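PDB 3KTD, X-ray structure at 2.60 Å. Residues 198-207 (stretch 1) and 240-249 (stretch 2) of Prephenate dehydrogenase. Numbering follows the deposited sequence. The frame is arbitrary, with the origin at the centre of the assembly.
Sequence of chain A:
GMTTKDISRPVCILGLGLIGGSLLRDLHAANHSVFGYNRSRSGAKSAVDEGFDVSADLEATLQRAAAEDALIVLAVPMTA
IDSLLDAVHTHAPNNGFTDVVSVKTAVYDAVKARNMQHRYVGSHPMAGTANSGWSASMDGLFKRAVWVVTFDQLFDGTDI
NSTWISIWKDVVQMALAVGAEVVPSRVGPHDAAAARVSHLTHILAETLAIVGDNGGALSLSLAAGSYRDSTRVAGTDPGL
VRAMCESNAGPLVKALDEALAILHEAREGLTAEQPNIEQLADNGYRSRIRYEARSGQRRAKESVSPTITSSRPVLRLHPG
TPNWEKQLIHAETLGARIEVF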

ATOM      1  N   SER A 198       8.642   2.247   7.778  1.00 34.41           N
ATOM      2  CA  SER A 198       7.714   1.361   8.477  1.00 34.04           C
ATOM      3  C   SER A 198       6.757   2.089   9.421  1.00 34.05           C
ATOM      4  O   SER A 198       5.549   1.861   9.391  1.00 34.16           O
ATOM      5  CB  SER A 198       8.506   0.309   9.252  1.00 33.53           C
ATOM      6  OG  SER A 198       7.656  -0.415  10.120  1.00 35.78           O
ATOM      7  N   HIS A 199       7.296   2.958  10.266  1.00 34.37           N
ATOM      8  CA  HIS A 199       6.482   3.660  11.247  1.00 34.49           C
ATOM      9  C   HIS A 199       5.616   4.737  10.584  1.00 34.20           C
ATOM     10  O   HIS A 199       4.414   4.752  10.793  1.00 34.45           O
ATOM     11  CB  HIS A 199       7.342   4.203  12.402  1.00 34.60           C
ATOM     12  CG  HIS A 199       8.179   3.148  13.073  1.00 36.51           C
ATOM     13  ND1 HIS A 199       9.360   3.428  13.727  1.00 36.02           N
ATOM     14  CD2 HIS A 199       8.026   1.803  13.140  1.00 35.77           C
ATOM     15  CE1 HIS A 199       9.876   2.308  14.199  1.00 38.87           C
ATOM     16  NE2 HIS A 199       9.086   1.307  13.855  1.00 37.67           N
ATOM     17  N   LEU A 200       6.208   5.602   9.763  1.00 33.84           N
ATOM     18  CA  LEU A 200       5.428   6.587   9.006  1.00 33.34           C
ATOM     19  C   LEU A 200       4.452   5.854   8.098  1.00 33.18           C
ATOM     20  O   LEU A 200       3.319   6.310   7.908  1.00 31.69           O
ATOM     21  CB  LEU A 200       6.334   7.493   8.167  1.00 33.63           C
ATOM     22  CG  LEU A 200       5.664   8.555   7.277  1.00 35.31           C
ATOM     23  CD1 LEU A 200       4.959   9.630   8.108  1.00 31.28           C
ATOM     24  CD2 LEU A 200       6.695   9.193   6.347  1.00 33.16           C
ATOM     25  N   THR A 201       4.888   4.713   7.548  1.00 33.35           N
ATOM     26  CA  THR A 201       4.021   3.901   6.688  1.00 33.27           C
ATOM     27  C   THR A 201       2.746   3.594   7.454  1.00 34.04           C
ATOM     28  O   THR A 201       1.633   3.794   6.949  1.00 34.02           O
ATOM     29  CB  THR A 201       4.700   2.595   6.237  1.00 33.22           C
ATOM     30  OG1 THR A 201       5.903   2.905   5.529  1.00 32.25           O
ATOM     31  CG2 THR A 201       3.779   1.762   5.330  1.00 29.54           C
ATOM     32  N   HIS A 202       2.915   3.144   8.694  1.00 34.92           N
ATOM     33  CA  HIS A 202       1.766   2.849   9.562  1.00 35.41           C
ATOM     34  C   HIS A 202       0.929   4.085   9.925  1.00 34.01           C
ATOM     35  O   HIS A 202      -0.286   3.999   9.936  1.00 33.45           O
ATOM     36  CB  HIS A 202       2.211   2.100  10.817  1.00 35.97           C
ATOM     37  CG  HIS A 202       2.554   0.665  10.561  1.00 41.24           C
ATOM     38  ND1 HIS A 202       3.850   0.204  10.512  1.00 44.26           N
ATOM     39  CD2 HIS A 202       1.764  -0.404  10.304  1.00 45.53           C
ATOM     40  CE1 HIS A 202       3.843  -1.092  10.256  1.00 48.74           C
ATOM     41  NE2 HIS A 202       2.589  -1.484  10.121  1.00 49.44           N
ATOM     42  N   ILE A 203       1.571   5.220  10.197  1.00 32.97           N
ATOM     43  CA  ILE A 203       0.849   6.439  10.540  1.00 32.96           C
ATOM     44  C   ILE A 203      -0.027   6.899   9.366  1.00 32.84           C
ATOM     45  O   ILE A 203      -1.192   7.228   9.554  1.00 32.84           O
ATOM     46  CB  ILE A 203       1.790   7.588  10.904  1.00 32.91           C
ATOM     47  CG1 ILE A 203       2.542   7.303  12.203  1.00 33.97           C
ATOM     48  CG2 ILE A 203       1.002   8.870  11.080  1.00 33.77           C
ATOM     49  CD1 ILE A 203       1.689   7.409  13.443  1.00 34.57           C
ATOM     50  N   LEU A 204       0.543   6.912   8.163  1.00 32.32           N
ATOM     51  CA  LEU A 204      -0.177   7.321   6.964  1.00 31.39           C
ATOM     52  C   LEU A 204      -1.328   6.366   6.659  1.00 31.69           C
ATOM     53  O   LEU A 204      -2.395   6.799   6.216  1.00 32.03           O
ATOM     54  CB  LEU A 204       0.764   7.409   5.764  1.00 30.98           C
ATOM     55  CG  LEU A 204       1.908   8.426   5.847  1.00 30.99           C
ATOM     56  CD1 LEU A 204       2.798   8.335   4.634  1.00 28.48           C
ATOM     57  CD2 LEU A 204       1.388   9.842   6.001  1.00 32.16           C
ATOM     58  N   ALA A 205      -1.114   5.075   6.909  1.00 31.80           N
ATOM     59  CA  ALA A 205      -2.151   4.060   6.717  1.00 31.49           C
ATOM     60  C   ALA A 205      -3.378   4.304   7.616  1.00 31.88           C
ATOM     61  O   ALA A 205      -4.526   4.197   7.163  1.00 31.36           O
ATOM     62  CB  ALA A 205      -1.582   2.695   6.966  1.00 31.18           C
ATOM     63  N   GLU A 206      -3.140   4.639   8.882  1.00 32.26           N
ATOM     64  CA  GLU A 206      -4.245   4.943   9.797  1.00 32.84           C
ATOM     65  C   GLU A 206      -4.996   6.186   9.286  1.00 32.42           C
ATOM     66  O   GLU A 206      -6.230   6.199   9.206  1.00 31.57           O
ATOM     67  CB  GLU A 206      -3.754   5.228  11.228  1.00 33.08           C
ATOM     68  CG  GLU A 206      -2.831   4.178  11.906  1.00 37.04           C
ATOM     69  CD  GLU A 206      -3.495   2.848  12.253  1.00 38.40           C
ATOM     70  OE1 GLU A 206      -4.572   2.512  11.706  1.00 39.56           O
ATOM     71  OE2 GLU A 206      -2.902   2.120  13.075  1.00 41.15           O
ATOM     72  N   THR A 207      -4.226   7.218   8.945  1.00 31.88           N
ATOM     73  CA  THR A 207      -4.766   8.494   8.512  1.00 32.16           C
ATOM     74  C   THR A 207      -5.690   8.332   7.317  1.00 32.70           C
ATOM     75  O   THR A 207      -6.769   8.917   7.282  1.00 32.84           O
ATOM     76  CB  THR A 207      -3.642   9.470   8.121  1.00 32.13           C
ATOM     77  OG1 THR A 207      -2.672   9.538   9.173  1.00 31.69           O
ATOM     78  CG2 THR A 207      -4.215  10.857   7.863  1.00 29.11           C
ATOM     79  N   LEU A 240       0.334  -2.675  18.984  1.00 49.73           N
ATOM     80  CA  LEU A 240       1.635  -2.757  18.305  1.00 49.75           C
ATOM     81  C   LEU A 240       1.995  -1.470  17.569  1.00 48.92           C
ATOM     82  O   LEU A 240       3.130  -0.997  17.678  1.00 49.31           O
ATOM     83  CB  LEU A 240       1.665  -3.955  17.342  1.00 49.88           C
ATOM     84  CG  LEU A 240       1.371  -5.288  18.046  1.00 51.00           C
ATOM     85  CD1 LEU A 240       1.480  -6.476  17.084  1.00 50.46           C
ATOM     86  CD2 LEU A 240       2.296  -5.464  19.259  1.00 48.52           C
ATOM     87  N   VAL A 241       1.035  -0.906  16.834  1.00 47.78           N
ATOM     88  CA  VAL A 241       1.261   0.342  16.095  1.00 47.00           C
ATOM     89  C   VAL A 241       1.726   1.436  17.049  1.00 47.03           C
ATOM     90  O   VAL A 241       2.609   2.226  16.714  1.00 47.29           O
ATOM     91  CB  VAL A 241      -0.004   0.822  15.344  1.00 47.02           C
ATOM     92  CG1 VAL A 241       0.285   2.103  14.579  1.00 46.46           C
ATOM     93  CG2 VAL A 241      -0.505  -0.246  14.391  1.00 45.59           C
ATOM     94  N   ARG A 242       1.139   1.460  18.243  1.00 47.39           N
ATOM     95  CA  ARG A 242       1.536   2.404  19.297  1.00 47.70           C
ATOM     96  C   ARG A 242       2.922   2.108  19.852  1.00 47.77           C
ATOM     97  O   ARG A 242       3.687   3.036  20.118  1.00 47.67           O
ATOM     98  CB  ARG A 242       0.539   2.386  20.457  1.00 47.99           C
ATOM     99  CG  ARG A 242      -0.829   3.002  20.148  1.00 49.04           C
ATOM    100  CD  ARG A 242      -1.738   2.928  21.367  1.00 49.22           C
ATOM    101  NE  ARG A 242      -1.185   3.699  22.481  1.00 50.26           N
ATOM    102  CZ  ARG A 242      -1.544   3.565  23.757  1.00 52.07           C
ATOM    103  NH1 ARG A 242      -2.475   2.681  24.116  1.00 52.01           N
ATOM    104  NH2 ARG A 242      -0.967   4.324  24.684  1.00 52.77           N
ATOM    105  N   ALA A 243       3.227   0.820  20.042  1.00 48.19           N
ATOM    106  CA  ALA A 243       4.532   0.376  20.563  1.00 48.49           C
ATOM    107  C   ALA A 243       5.652   0.877  19.662  1.00 48.45           C
ATOM    108  O   ALA A 243       6.535   1.625  20.118  1.00 47.82           O
ATOM    109  CB  ALA A 243       4.582  -1.149  20.667  1.00 48.89           C
HETATM  110  N   MSE A 244       5.589   0.467  18.389  1.00 48.12           N
HETATM  111  CA  MSE A 244       6.502   0.933  17.349  1.00 48.06           C
HETATM  112  C   MSE A 244       6.717   2.442  17.440  1.00 47.37           C
HETATM  113  O   MSE A 244       7.805   2.922  17.786  1.00 47.55           O
HETATM  114  CB  MSE A 244       5.909   0.672  15.952  1.00 49.16           C
HETATM  115  CG  MSE A 244       5.894  -0.753  15.415  1.00 51.38           C
HETATM  116 SE   MSE A 244       5.048  -0.650  13.651  0.75 60.48          SE
HETATM  117  CE  MSE A 244       4.791  -2.563  13.240  1.00 55.74           C
ATOM    118  N   CYS A 245       5.652   3.182  17.154  1.00 46.06           N
ATOM    119  CA  CYS A 245       5.736   4.630  17.007  1.00 45.77           C
ATOM    120  C   CYS A 245       6.156   5.359  18.254  1.00 45.84           C
ATOM    121  O   CYS A 245       6.957   6.290  18.177  1.00 46.02           O
ATOM    122  CB  CYS A 245       4.401   5.175  16.519  1.00 45.65           C
ATOM    123  SG  CYS A 245       3.922   4.420  14.966  1.00 45.59           S
ATOM    124  N   GLU A 246       5.620   4.944  19.400  1.00 46.29           N
ATOM    125  CA  GLU A 246       5.936   5.610  20.667  1.00 46.58           C
ATOM    126  C   GLU A 246       7.381   5.338  21.085  1.00 46.78           C
ATOM    127  O   GLU A 246       8.086   6.254  21.515  1.00 46.46           O
ATOM    128  CB  GLU A 246       4.932   5.222  21.754  1.00 46.61           C
ATOM    129  CG  GLU A 246       3.536   5.789  21.490  1.00 46.64           C
ATOM    130  CD  GLU A 246       2.427   5.112  22.273  1.00 46.58           C
ATOM    131  OE1 GLU A 246       2.623   3.985  22.768  1.00 49.03           O
ATOM    132  OE2 GLU A 246       1.335   5.705  22.376  1.00 46.87           O
ATOM    133  N   SER A 247       7.824   4.088  20.925  1.00 47.53           N
ATOM    134  CA  SER A 247       9.230   3.716  21.175  1.00 47.54           C
ATOM    135  C   SER A 247      10.200   4.569  20.358  1.00 46.56           C
ATOM    136  O   SER A 247      11.285   4.893  20.826  1.00 46.70           O
ATOM    137  CB  SER A 247       9.482   2.253  20.796  1.00 48.01           C
ATOM    138  OG  SER A 247       8.626   1.358  21.484  1.00 52.57           O
ATOM    139  N   ASN A 248       9.796   4.920  19.137  1.00 45.45           N
ATOM    140  CA  ASN A 248      10.647   5.647  18.198  1.00 44.73           C
ATOM    141  C   ASN A 248      10.086   7.030  17.823  1.00 44.57           C
ATOM    142  O   ASN A 248      10.239   7.487  16.694  1.00 44.77           O
ATOM    143  CB  ASN A 248      10.812   4.779  16.940  1.00 44.74           C
ATOM    144  CG  ASN A 248      11.983   5.195  16.081  1.00 43.64           C
ATOM    145  OD1 ASN A 248      12.965   5.748  16.572  1.00 42.01           O
ATOM    146  ND2 ASN A 248      11.889   4.915  14.787  1.00 43.76           N
ATOM    147  N   ALA A 249       9.460   7.700  18.785  1.00 44.25           N
ATOM    148  CA  ALA A 249       8.832   8.999  18.551  1.00 43.25           C
ATOM    149  C   ALA A 249       9.789  10.046  17.990  1.00 43.16           C
ATOM    150  O   ALA A 249       9.424  10.816  17.098  1.00 43.49           O
ATOM    151  CB  ALA A 249       8.216   9.504  19.831  1.00 43.10           C
TER

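The two stretches are helical segments of one chain whose axes approach to 9.7 Å at 129° between their N-to-C directions, so they run obliquely antiparallel. Together they bury 415 Å², and the contact is built mainly from one helical face of stretch 1: H199, H202, I203 and E206, at the three- and four-residue spacing that a helix brings to the same side. These four are buried, as are V241, C245 and N248, whereas M244 is partly exposed.

At the start of that face, S198 touches the partner only marginally, its OG lying 4.4 Å from SE of M244, a selenomethionine.

H199 is the principal residue of stretch 1, with 91 Å² covered by the other stretch. Here the backbones come close, the CA atoms of H199 and C245 being 5.9 Å apart. The CA-to-CB bond points toward stretch 2, and chi1 in the m well (-55°) carries the imidazole in between M244 and N248, while CB of H199 lies 4.3 Å from SG of C245. Its ND1 accepts a hydrogen bond from ND2 of N248, at 3.1 Å and an N-H...acceptor angle of 177°. This nearly linear bond is the sole hydrogen bond between the stretches; ND2 lies at the ring edge, near its plane, where the in-plane lone pair of ND1 can be reached, though well to the CE1 side of its ideal direction. N248 is the first residue to leave helical phi/psi after helix 240-247, and its t rotamer (chi1 -162°) directs the amide to the imidazole. The ring also packs against M244, with CD2 of H199 3.7 Å from CB of M244, while the carbonyl O of M244 lies over one face.

One turn on, the CA-to-CB bond of H202 also points toward stretch 2. Its ND1 donates a weak hydrogen bond to O of S198 in its own helix (2.6 Å, 128°), made while the ring lies beside M244. CE1 of H202 approaches CE of M244 to 3.5 Å, and SE of M244 lies 3.9 Å from the H202 ring centroid, 36° off the normal. The long, polarizable side chain of M244, with chi2 and chi3 both t, thus reaches an aromatic surface obliquely.

I203 leaves its backbone sideways, but its end comes nearer: CD1 lies 4.0 Å from SG of C245, an apolar contact in which the small thiol suits the close backbone approach.

E206 closes the contact. Bent by chi1 and chi2 both m, it brings OE2 to 3.5 Å from CG1 of V241, a packing contact for the carboxylate. The same V241 methyl lies 4.2 Å from CB of H202, so one methyl of this compact branched residue touches both side chains.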